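Side-chain contacts in cleavage stimulation factor 77 (Encephalitozoon cuniculi, PDB 2UY1), which probably takes part in the 3'-end processing of pre-mRNA in the nucleus and may bind mRNA: residues Gly227-Ala232 against Leu254-Glu259; Glu303-Leu308 against Phe327-Ala332; Phe363-Gly368 against Asp388-Tyr393. All blocks are in the same frame, centred on the assembly; numbering follows the deposited sequence.

Contact 1 of 3, residues Gly227-Ala232 against Leu254-Glu259; sequences GQKEKA and LVMDEE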
# COMPACT_ATOMS: atom_id res chain seq x y z
N GLY B 227 -33.94 -3.23 -25.79
CA GLY B 227 -35.30 -2.96 -25.38
C GLY B 227 -36.08 -4.23 -25.04
O GLY B 227 -37.32 -4.22 -25.11
N GLN B 228 -35.39 -5.33 -24.72
CA GLN B 228 -36.10 -6.58 -24.34
C GLN B 228 -35.90 -6.97 -22.86
O GLN B 228 -35.57 -8.12 -22.55
CB GLN B 228 -35.78 -7.76 -25.31
CG GLN B 228 -36.52 -7.68 -26.64
CD GLN B 228 -35.88 -8.51 -27.77
OE1 GLN B 228 -35.51 -9.71 -27.60
NE2 GLN B 228 -35.77 -7.88 -28.95
N LYS B 229 -36.12 -6.00 -21.98
CA LYS B 229 -35.97 -6.18 -20.54
C LYS B 229 -36.87 -7.23 -19.88
O LYS B 229 -36.45 -7.87 -18.92
CB LYS B 229 -36.10 -4.84 -19.80
CG LYS B 229 -35.83 -4.94 -18.31
CD LYS B 229 -35.43 -3.58 -17.74
CE LYS B 229 -35.22 -3.61 -16.24
NZ LYS B 229 -34.67 -2.27 -15.80
N GLU B 230 -38.10 -7.38 -20.35
CA GLU B 230 -38.94 -8.49 -19.91
C GLU B 230 -38.28 -9.86 -20.20
O GLU B 230 -38.27 -10.73 -19.33
CB GLU B 230 -40.35 -8.39 -20.53
CG GLU B 230 -41.26 -7.43 -19.79
CD GLU B 230 -42.40 -6.88 -20.68
OE1 GLU B 230 -43.42 -7.60 -20.89
OE2 GLU B 230 -42.28 -5.73 -21.15
N LYS B 231 -37.72 -10.03 -21.40
CA LYS B 231 -36.95 -11.25 -21.71
C LYS B 231 -35.71 -11.34 -20.82
O LYS B 231 -35.37 -12.41 -20.34
CB LYS B 231 -36.60 -11.35 -23.21
CG LYS B 231 -36.03 -12.71 -23.67
CD LYS B 231 -35.98 -12.88 -25.22
CE LYS B 231 -34.95 -13.95 -25.66
NZ LYS B 231 -34.71 -15.14 -24.69
N ALA B 232 -35.06 -10.20 -20.55
CA ALA B 232 -33.88 -10.19 -19.65
C ALA B 232 -34.21 -10.73 -18.25
O ALA B 232 -33.40 -11.48 -17.67
CB ALA B 232 -33.30 -8.77 -19.55
N LEU B 254 -32.10 -5.21 -7.76
CA LEU B 254 -31.94 -3.82 -8.13
C LEU B 254 -32.38 -3.49 -9.56
O LEU B 254 -33.01 -2.46 -9.78
CB LEU B 254 -30.49 -3.36 -7.90
CG LEU B 254 -30.21 -1.85 -8.09
CD1 LEU B 254 -31.02 -0.92 -7.18
CD2 LEU B 254 -28.67 -1.63 -7.96
N VAL B 255 -31.96 -4.27 -10.53
CA VAL B 255 -32.12 -3.89 -11.95
C VAL B 255 -33.55 -4.25 -12.43
O VAL B 255 -34.15 -3.53 -13.24
CB VAL B 255 -31.06 -4.61 -12.81
CG1 VAL B 255 -31.42 -4.66 -14.31
CG2 VAL B 255 -29.66 -3.97 -12.60
N MET B 256 -34.06 -5.34 -11.88
CA MET B 256 -35.40 -5.85 -12.26
C MET B 256 -36.49 -5.52 -11.24
O MET B 256 -37.61 -6.02 -11.40
CB MET B 256 -35.33 -7.35 -12.44
CG MET B 256 -34.19 -7.79 -13.27
SD MET B 256 -34.47 -7.25 -14.93
CE MET B 256 -33.06 -7.98 -15.79
N ASP B 257 -36.17 -4.69 -10.24
CA ASP B 257 -37.13 -4.09 -9.31
C ASP B 257 -37.90 -5.13 -8.47
O ASP B 257 -39.14 -5.12 -8.42
CB ASP B 257 -38.09 -3.18 -10.07
CG ASP B 257 -38.88 -2.24 -9.17
OD1 ASP B 257 -38.56 -2.16 -7.97
OD2 ASP B 257 -39.85 -1.59 -9.66
N GLU B 258 -37.15 -5.98 -7.77
CA GLU B 258 -37.76 -7.06 -6.95
C GLU B 258 -37.25 -7.06 -5.49
O GLU B 258 -36.33 -7.86 -5.15
CB GLU B 258 -37.49 -8.40 -7.60
CG GLU B 258 -38.22 -8.64 -8.89
CD GLU B 258 -39.75 -8.85 -8.71
OE1 GLU B 258 -40.17 -9.44 -7.66
OE2 GLU B 258 -40.49 -8.42 -9.62
N GLU B 259 -37.86 -6.22 -4.62
CA GLU B 259 -37.41 -6.01 -3.22
C GLU B 259 -37.43 -7.29 -2.39
O GLU B 259 -36.75 -7.39 -1.36
CB GLU B 259 -38.26 -4.92 -2.52
CG GLU B 259 -37.58 -4.28 -1.32
CD GLU B 259 -38.31 -3.13 -0.65
OE1 GLU B 259 -39.24 -2.52 -1.23
OE2 GLU B 259 -37.90 -2.79 0.49
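Lys229 and Met256 bring the two backbones together, their CA atoms 8.3 Å apart, where the first turn of helix 229-242 meets the C-terminal end of helix 247-255 and the residue just past it. The lysine runs out straight, its CG anti to the backbone N (chi1 -175°), and delivers NZ to a main-chain oxygen: Lys229 NZ lies 2.9 Å from Val255 O in a hydrogen bond. The C=O...N angle is 156° and the nitrogen is tilted from the carbonyl plane. A positive charge set against the C-terminal end of a helix is probably favourable here. Met256 answers differently. Its chain bends at chi2 and lays the thioether obliquely across the lysine, with Met256 SD 3.9 Å from Lys229 CE. Beyond the sulfur, the methyl Met256 CE reaches Ala232 CB at 3.8 Å, so the one methionine side chain touches both Lys229 and Ala232, on the same face of the first turn of helix 229-242. Lys233 bonds to Met256 O and forms a salt bridge with Glu258. The contact joins successive helices of a HAT (half-a-TPR) array, the tandem helical fold of the suppressor-of-forked family; Met256 also touches Ser220 of helix 213-225, while Leu254 and Asp257 rest on helix 282-300.

Contact 2 of 3, residues Glu303-Leu308 against Phe327-Ala332; sequences ELFRKL and FIEYYA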
# COMPACT_ATOMS: atom_id res chain seq x y z
N GLU B 303 -35.76 9.31 3.21
CA GLU B 303 -36.57 9.01 4.39
C GLU B 303 -36.94 7.49 4.55
O GLU B 303 -36.89 7.01 5.62
CB GLU B 303 -37.73 10.00 4.60
CG GLU B 303 -37.25 11.46 4.97
CD GLU B 303 -37.16 11.79 6.49
OE1 GLU B 303 -36.38 11.17 7.25
OE2 GLU B 303 -37.86 12.77 6.92
N LEU B 304 -37.20 6.73 3.48
CA LEU B 304 -37.43 5.28 3.59
C LEU B 304 -36.17 4.42 3.76
O LEU B 304 -36.20 3.36 4.44
CB LEU B 304 -38.28 4.74 2.40
CG LEU B 304 -39.83 4.82 2.54
CD1 LEU B 304 -40.53 4.51 1.27
CD2 LEU B 304 -40.31 3.88 3.63
N PHE B 305 -35.05 4.85 3.13
CA PHE B 305 -33.67 4.35 3.49
C PHE B 305 -33.49 4.40 5.02
O PHE B 305 -33.09 3.45 5.65
CB PHE B 305 -32.55 5.18 2.77
CG PHE B 305 -31.16 4.97 3.32
CD1 PHE B 305 -30.33 4.00 2.79
CD2 PHE B 305 -30.69 5.74 4.35
CE1 PHE B 305 -29.07 3.77 3.30
CE2 PHE B 305 -29.41 5.57 4.87
CZ PHE B 305 -28.60 4.58 4.36
N ARG B 306 -33.86 5.54 5.58
CA ARG B 306 -33.71 5.85 7.00
C ARG B 306 -34.59 5.01 7.89
O ARG B 306 -34.17 4.54 8.95
CB ARG B 306 -34.02 7.33 7.19
CG ARG B 306 -32.77 8.16 7.00
CD ARG B 306 -33.06 9.58 7.20
NE ARG B 306 -31.99 10.40 6.66
CZ ARG B 306 -32.12 11.68 6.37
NH1 ARG B 306 -33.27 12.27 6.53
NH2 ARG B 306 -31.09 12.35 5.91
N LYS B 307 -35.81 4.78 7.43
CA LYS B 307 -36.74 3.87 8.09
C LYS B 307 -36.30 2.42 8.04
O LYS B 307 -36.44 1.71 9.03
CB LYS B 307 -38.12 4.00 7.48
CG LYS B 307 -39.09 2.89 7.82
CD LYS B 307 -40.51 3.38 7.55
CE LYS B 307 -41.55 2.61 8.38
NZ LYS B 307 -41.98 1.43 7.60
N LEU B 308 -35.80 1.95 6.90
CA LEU B 308 -35.29 0.56 6.82
C LEU B 308 -34.07 0.30 7.73
O LEU B 308 -33.94 -0.78 8.32
CB LEU B 308 -34.97 0.18 5.37
CG LEU B 308 -34.34 -1.21 5.18
CD1 LEU B 308 -35.30 -2.29 5.63
CD2 LEU B 308 -33.88 -1.51 3.76
N PHE B 327 -21.63 6.97 5.47
CA PHE B 327 -21.16 7.49 4.20
C PHE B 327 -22.33 7.92 3.31
O PHE B 327 -22.25 8.87 2.61
CB PHE B 327 -20.39 6.45 3.42
CG PHE B 327 -18.99 6.12 3.93
CD1 PHE B 327 -18.29 6.94 4.82
CD2 PHE B 327 -18.34 5.01 3.37
CE1 PHE B 327 -16.98 6.62 5.20
CE2 PHE B 327 -17.01 4.67 3.76
CZ PHE B 327 -16.35 5.45 4.70
N ILE B 328 -23.40 7.15 3.21
CA ILE B 328 -24.54 7.70 2.47
C ILE B 328 -25.03 9.04 3.08
O ILE B 328 -25.44 9.91 2.34
CB ILE B 328 -25.75 6.78 2.53
CG1 ILE B 328 -25.49 5.41 1.87
CG2 ILE B 328 -26.97 7.53 1.99
CD1 ILE B 328 -24.97 5.46 0.47
N GLU B 329 -25.01 9.17 4.40
CA GLU B 329 -25.67 10.29 5.01
C GLU B 329 -24.78 11.45 4.74
O GLU B 329 -25.26 12.49 4.38
CB GLU B 329 -25.92 10.12 6.51
CG GLU B 329 -27.08 9.20 6.83
CD GLU B 329 -28.49 9.86 6.66
OE1 GLU B 329 -28.64 11.08 6.41
OE2 GLU B 329 -29.47 9.10 6.81
N TYR B 330 -23.47 11.27 4.87
CA TYR B 330 -22.54 12.37 4.53
C TYR B 330 -22.65 12.86 3.05
O TYR B 330 -22.89 14.03 2.81
CB TYR B 330 -21.07 12.05 4.88
CG TYR B 330 -20.19 13.22 4.56
CD1 TYR B 330 -20.37 14.43 5.24
CD2 TYR B 330 -19.26 13.17 3.52
CE1 TYR B 330 -19.60 15.58 4.93
CE2 TYR B 330 -18.46 14.32 3.20
CZ TYR B 330 -18.67 15.51 3.92
OH TYR B 330 -17.91 16.64 3.67
N TYR B 331 -22.46 11.95 2.08
CA TYR B 331 -22.44 12.33 0.65
C TYR B 331 -23.81 12.73 0.08
O TYR B 331 -23.87 13.43 -0.89
CB TYR B 331 -21.75 11.22 -0.19
CG TYR B 331 -20.32 11.17 0.22
CD1 TYR B 331 -19.45 12.14 -0.22
CD2 TYR B 331 -19.85 10.22 1.13
CE1 TYR B 331 -18.14 12.18 0.23
CE2 TYR B 331 -18.53 10.24 1.58
CZ TYR B 331 -17.69 11.22 1.11
OH TYR B 331 -16.36 11.31 1.55
N ALA B 332 -24.89 12.31 0.72
CA ALA B 332 -26.23 12.61 0.22
C ALA B 332 -26.70 13.96 0.79
O ALA B 332 -27.23 14.78 0.08
CB ALA B 332 -27.22 11.49 0.57
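Arg306 and Glu329 join in a two-bond salt bridge made side-on. Arg306 NE donates to Glu329 OE2 at 2.8 Å, and Arg306 NH2 donates to Glu329 OE1, also at 2.8 Å. Each oxygen receives its bond on the syn lone pair, and guanidinium and carboxylate are only 16° from coplanar, a side-on, two-bond pairing that near-coplanar groups make well. The extended arginine reaches across, whereas the glutamate folds at chi2 (-78°) to turn its carboxylate toward the other helix. Being buried, that carboxylate is probably kept ionised by the double grip. Elsewhere on the guanidinium, Arg306 NH1 has a weak bond to Glu303 OE1 at 3.4 Å, about one turn back on its own helix, which extends the pair into a three-residue network.

Next to the ion pair is an apolar contact. Phe305 CZ touches Ile328 CB at 4.0 Å, and Ile328 CG2 stands over one face of the ring, displaced toward its rim. Glu329 OE2 meets the edge of the same ring, 4.0 Å from Phe305 CE2, so the carboxylate borders the apolar contact as well. The local helix axes are nearly antiparallel, at 163°, and pass 12.2 Å apart, a separation spanned by long side chains. The hydroxyls of Tyr330 and Tyr331 bond to the backbone of a neighbouring chain. Within the all-helical HAT-type array, Phe305 also packs on Leu293 of helix 282-300, and Glu329 on Thr338 and Ile342 of helix 337-349.

Contact 3 of 3, residues Phe363-Gly368 against Asp388-Tyr393; sequences FLLRIG and DSMIEY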
# COMPACT_ATOMS: atom_id res chain seq x y z
N PHE B 363 -12.22 8.97 8.18
CA PHE B 363 -13.36 9.71 7.66
C PHE B 363 -13.38 11.08 8.34
O PHE B 363 -13.58 12.09 7.71
CB PHE B 363 -14.68 9.01 8.01
CG PHE B 363 -15.90 9.87 7.76
CD1 PHE B 363 -16.37 10.08 6.45
CD2 PHE B 363 -16.59 10.44 8.81
CE1 PHE B 363 -17.51 10.90 6.22
CE2 PHE B 363 -17.72 11.28 8.59
CZ PHE B 363 -18.17 11.51 7.29
N LEU B 364 -13.28 11.15 9.65
CA LEU B 364 -13.37 12.53 10.23
C LEU B 364 -12.17 13.42 9.77
O LEU B 364 -12.27 14.63 9.55
CB LEU B 364 -13.39 12.43 11.77
CG LEU B 364 -14.67 11.82 12.38
CD1 LEU B 364 -14.49 11.69 13.89
CD2 LEU B 364 -15.92 12.69 12.07
N LEU B 365 -11.00 12.85 9.69
CA LEU B 365 -9.84 13.67 9.32
C LEU B 365 -9.97 14.09 7.82
O LEU B 365 -9.71 15.26 7.47
CB LEU B 365 -8.57 12.86 9.60
CG LEU B 365 -7.22 13.54 9.66
CD1 LEU B 365 -7.14 14.31 10.92
CD2 LEU B 365 -6.14 12.42 9.50
N ARG B 366 -10.45 13.19 6.97
CA ARG B 366 -10.50 13.50 5.53
C ARG B 366 -11.51 14.53 5.10
O ARG B 366 -11.27 15.30 4.18
CB ARG B 366 -10.65 12.28 4.64
CG ARG B 366 -12.04 11.81 4.39
CD ARG B 366 -12.08 10.77 3.22
NE ARG B 366 -11.23 9.60 3.50
CZ ARG B 366 -11.65 8.45 4.06
NH1 ARG B 366 -12.96 8.31 4.36
NH2 ARG B 366 -10.77 7.44 4.28
N ILE B 367 -12.66 14.54 5.75
CA ILE B 367 -13.66 15.60 5.46
C ILE B 367 -13.38 16.94 6.14
O ILE B 367 -14.06 17.97 5.85
CB ILE B 367 -15.04 15.15 5.86
CG1 ILE B 367 -15.11 14.94 7.38
CG2 ILE B 367 -15.42 13.88 5.03
CD1 ILE B 367 -16.50 15.25 8.01
N GLY B 368 -12.44 16.94 7.07
CA GLY B 368 -11.95 18.19 7.61
C GLY B 368 -12.55 18.52 8.97
O GLY B 368 -12.45 19.66 9.43
N ASP B 388 0.04 7.02 11.64
CA ASP B 388 0.67 7.73 10.52
C ASP B 388 -0.17 8.83 9.84
O ASP B 388 0.40 9.87 9.43
CB ASP B 388 1.12 6.79 9.45
CG ASP B 388 2.13 5.78 9.95
OD1 ASP B 388 2.69 5.99 11.03
OD2 ASP B 388 2.38 4.81 9.23
N SER B 389 -1.48 8.64 9.72
CA SER B 389 -2.37 9.74 9.20
C SER B 389 -2.42 10.92 10.12
O SER B 389 -2.32 12.08 9.66
CB SER B 389 -3.78 9.20 8.91
OG SER B 389 -3.66 8.04 8.10
N MET B 390 -2.54 10.66 11.42
CA MET B 390 -2.56 11.74 12.41
C MET B 390 -1.21 12.47 12.50
O MET B 390 -1.15 13.67 12.62
CB MET B 390 -3.03 11.19 13.79
CG MET B 390 -3.23 12.20 14.90
SD MET B 390 -4.69 13.26 14.56
CE MET B 390 -3.96 14.55 13.67
N ILE B 391 -0.10 11.73 12.47
CA ILE B 391 1.26 12.35 12.46
C ILE B 391 1.44 13.21 11.20
O ILE B 391 2.03 14.31 11.27
CB ILE B 391 2.40 11.22 12.57
CG1 ILE B 391 2.46 10.65 14.01
CG2 ILE B 391 3.83 11.78 12.08
CD1 ILE B 391 3.11 9.21 14.18
N GLU B 392 1.01 12.72 10.05
CA GLU B 392 1.17 13.48 8.79
C GLU B 392 0.30 14.74 8.78
O GLU B 392 0.76 15.85 8.43
CB GLU B 392 0.83 12.63 7.56
CG GLU B 392 0.87 13.41 6.14
CD GLU B 392 2.29 13.68 5.58
OE1 GLU B 392 3.29 13.57 6.33
OE2 GLU B 392 2.43 14.00 4.38
N TYR B 393 -0.95 14.57 9.18
CA TYR B 393 -1.85 15.77 9.44
C TYR B 393 -1.30 16.89 10.37
O TYR B 393 -1.31 18.07 10.03
CB TYR B 393 -3.18 15.27 9.96
CG TYR B 393 -4.26 16.35 10.03
CD1 TYR B 393 -5.11 16.56 8.95
CD2 TYR B 393 -4.39 17.15 11.14
CE1 TYR B 393 -6.14 17.51 9.02
CE2 TYR B 393 -5.41 18.13 11.22
CZ TYR B 393 -6.26 18.28 10.16
OH TYR B 393 -7.25 19.23 10.20
O HOH W 1 -9.47 17.35 9.58
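Leu365 and Tyr393 share a water molecule that bridges main chain and side chain. The water donates to Leu365 O at 3.0 Å and is hydrogen-bonded to Tyr393 OH at 3.0 Å, joining the end of one helix to the phenol of the other. Alongside this polar link, the same two residues make the main apolar contact. Leu365 CD1 sits over the centre of the tyrosine ring, 3.6 Å from the centroid of the Tyr393 ring and 14° off its normal, a CH-pi interaction over the face. The two side chains run alongside each other, pointing opposite ways; the leucine reaches the ring because its CG stands anti to the backbone N (chi1 -165°). Its other methyl, Leu365 CD2, comes down on the backbone at 3.8 Å from Ser389 O. Met390 closes the group more loosely, its CE 4.2 Å from Leu365 CD1. Ser389 itself turns its OG back to Arg385 O in its own helix.

The helix segments run nearly parallel, 26° apart, with axes 11.2 Å from each other and helix 370-379 lying between them in sequence, as in the tandem HAT-type fold. Gly368, with positive phi, ends helix 354-367 in a Schellman motif. The chemistry thus implies a largely nonpolar joint in which one leucine side chain provides most of the contact across the two helices, while the shared water probably helps to hold the phenol hydroxyl in place.

Read from the N terminus, the three contacts follow one another in series, none nesting in or crossing another. Contact 1 closes a loop of 21 residues, contact 2 one of 18 and contact 3 one of 19, each mostly helical, consistent with the tandem helical (HAT-type) build of the family. Contacts 1 and 2 do not touch, their nearest atoms being about 5 Å apart, but helix 282-300 packs against both. Contacts 2 and 3 meet directly, through Phe327 and Tyr330 on Phe363 and through Tyr330 on Ile367. The centres of contacts 1 and 3 lie about 43 Å apart, so short local closures together tie an elongated run of helices.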